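Local structure of probable transcriptional regulator (Rhodococcus jostii, 3HIM) at residues Arg92-Val97 with Val139-Ile144. The protein probably binds regulatory DNA as a transcription factor of the TetR family, through a predicted helix-turn-helix motif. Numbering follows the deposited sequence.
Sequences RLMSTV and VFTRII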
loop_
_atom_site.group_PDB
_atom_site.type_symbol
_atom_site.label_atom_id
_atom_site.label_comp_id
_atom_site.label_asym_id
_atom_site.label_seq_id
_atom_site.Cartn_x
_atom_site.Cartn_y
_atom_site.Cartn_z
ATOM N N ARG B 92 1.884 11.442 21.903
ATOM C CA ARG B 92 0.832 11.665 20.898
ATOM C C ARG B 92 1.112 10.856 19.619
ATOM O O ARG B 92 0.203 10.261 19.036
ATOM C CB ARG B 92 0.721 13.157 20.559
ATOM C CG ARG B 92 0.255 14.037 21.745
ATOM C CD ARG B 92 0.247 15.524 21.439
ATOM N NE ARG B 92 -0.686 15.844 20.356
ATOM C CZ ARG B 92 -0.870 17.060 19.836
ATOM N NH1 ARG B 92 -0.182 18.098 20.289
ATOM N NH2 ARG B 92 -1.718 17.231 18.826
ATOM N N LEU B 93 2.371 10.852 19.196
ATOM C CA LEU B 93 2.787 10.119 18.017
ATOM C C LEU B 93 2.718 8.608 18.225
ATOM O O LEU B 93 2.235 7.900 17.358
ATOM C CB LEU B 93 4.197 10.558 17.571
ATOM C CG LEU B 93 4.581 10.069 16.167
ATOM C CD1 LEU B 93 3.687 10.729 15.094
ATOM C CD2 LEU B 93 6.070 10.291 15.902
ATOM N N MET B 94 3.189 8.118 19.371
ATOM C CA MET B 94 3.016 6.709 19.693
ATOM C C MET B 94 1.536 6.320 19.597
ATOM O O MET B 94 1.185 5.278 19.039
ATOM C CB MET B 94 3.557 6.387 21.093
ATOM C CG MET B 94 5.089 6.516 21.253
ATOM S SD MET B 94 5.704 6.393 22.969
ATOM C CE MET B 94 4.640 5.116 23.639
ATOM N N SER B 95 0.668 7.170 20.131
ATOM C CA SER B 95 -0.737 6.808 20.310
ATOM C C SER B 95 -1.488 6.765 18.984
ATOM O O SER B 95 -2.246 5.818 18.692
ATOM C CB SER B 95 -1.419 7.812 21.260
ATOM O OG SER B 95 -2.753 7.428 21.519
ATOM N N THR B 96 -1.274 7.805 18.189
ATOM C CA THR B 96 -1.947 7.907 16.908
ATOM C C THR B 96 -1.407 6.883 15.914
ATOM O O THR B 96 -2.203 6.311 15.166
ATOM C CB THR B 96 -1.820 9.292 16.306
ATOM O OG1 THR B 96 -0.432 9.654 16.266
ATOM C CG2 THR B 96 -2.628 10.310 17.129
ATOM N N VAL B 97 -0.073 6.671 15.894
ATOM C CA VAL B 97 0.520 5.625 15.037
ATOM C C VAL B 97 -0.019 4.230 15.418
ATOM O O VAL B 97 -0.471 3.478 14.540
ATOM C CB VAL B 97 2.097 5.642 15.011
ATOM C CG1 VAL B 97 2.640 4.422 14.255
ATOM C CG2 VAL B 97 2.615 6.920 14.347
ATOM N N VAL B 139 -3.484 15.151 10.945
ATOM C CA VAL B 139 -3.403 14.710 12.349
ATOM C C VAL B 139 -1.956 14.426 12.696
ATOM O O VAL B 139 -1.475 14.781 13.781
ATOM C CB VAL B 139 -4.264 13.453 12.651
ATOM C CG1 VAL B 139 -4.007 12.944 14.095
ATOM C CG2 VAL B 139 -5.750 13.752 12.438
ATOM N N PHE B 140 -1.254 13.805 11.759
ATOM C CA PHE B 140 0.139 13.484 11.996
ATOM C C PHE B 140 1.010 14.729 11.860
ATOM O O PHE B 140 1.885 14.952 12.686
ATOM C CB PHE B 140 0.625 12.326 11.106
ATOM C CG PHE B 140 0.027 10.977 11.477
ATOM C CD1 PHE B 140 0.349 10.362 12.688
ATOM C CD2 PHE B 140 -0.846 10.320 10.608
ATOM C CE1 PHE B 140 -0.199 9.110 13.038
ATOM C CE2 PHE B 140 -1.396 9.084 10.946
ATOM C CZ PHE B 140 -1.074 8.472 12.164
ATOM N N THR B 141 0.756 15.561 10.851
ATOM C CA THR B 141 1.584 16.758 10.678
ATOM C C THR B 141 1.488 17.699 11.891
ATOM O O THR B 141 2.508 18.250 12.319
ATOM C CB THR B 141 1.326 17.513 9.320
ATOM O OG1 THR B 141 -0.034 17.920 9.253
ATOM C CG2 THR B 141 1.574 16.619 8.146
ATOM N N ARG B 142 0.286 17.852 12.457
ATOM C CA ARG B 142 0.103 18.643 13.672
ATOM C C ARG B 142 0.982 18.111 14.819
ATOM O O ARG B 142 1.699 18.879 15.461
ATOM C CB ARG B 142 -1.375 18.695 14.088
ATOM N N ILE B 143 0.959 16.796 15.035
ATOM C CA ILE B 143 1.733 16.181 16.114
ATOM C C ILE B 143 3.219 16.412 15.865
ATOM O O ILE B 143 3.936 16.824 16.774
ATOM C CB ILE B 143 1.415 14.669 16.287
ATOM C CG1 ILE B 143 0.034 14.506 16.929
ATOM C CG2 ILE B 143 2.495 13.940 17.141
ATOM C CD1 ILE B 143 -0.665 13.216 16.550
ATOM N N ILE B 144 3.658 16.205 14.625
ATOM C CA ILE B 144 5.060 16.361 14.278
ATOM C C ILE B 144 5.502 17.819 14.469
ATOM O O ILE B 144 6.584 18.085 15.028
ATOM C CB ILE B 144 5.374 15.812 12.886
ATOM C CG1 ILE B 144 5.067 14.309 12.835
ATOM C CG2 ILE B 144 6.846 16.047 12.546
ATOM C CD1 ILE B 144 5.125 13.703 11.416
#
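I143 and T96 meet tip to tip where segments 92-97 and 139-144, of helices 89-106 and 123-149, run nearly antiparallel (164° between the segment axes) in the all-helical C-terminal domain of this TetR-family regulator. The I143 side chain spreads over one turn of the facing helix. Its CD1 lies 3.6 Å from T96 CG2, while I143 CG2, anti to its own backbone N, turns to L93 and rests 3.8 Å from L93 CB. I143 CG1 touches the R92 side chain, 3.7 Å from R92 NE, and the guanidinium slants past it. F140, one helical turn before I143, supplies the second contact. V97 N and L93 CD1 meet the F140 ring at its edge, V97 N in the ring plane and L93 CD1 beside F140 CD1; F140 CE1 also sits 3.8 Å from V97 CG2. T96 OG1 comes within 3.3 Å of F140 CE1, at an oblique angle to the ring.

R92 NE forms a salt bridge with D83, whose side-chain neighbours include T96 and I143. Behind F140, helices 60-82 and 158-175 contribute I79 and I165, and Y100 stacks edge-to-face with the ring; L196 of helix 184-198 backs L93. With the hydroxyl and CG2 methyl of T96 gone, as in an alanine here, I143 CD1 would probably lose its packing partner and R92 O its second donor. The T96 hydroxyl stands between the backbone N and the carbonyl carbon (chi1 53°), a position from which OG1 donates to R92 O at 2.9 Å. R92 O thus accepts twice, with T96 OG1 and T96 N arriving from opposite faces of its carbonyl plane.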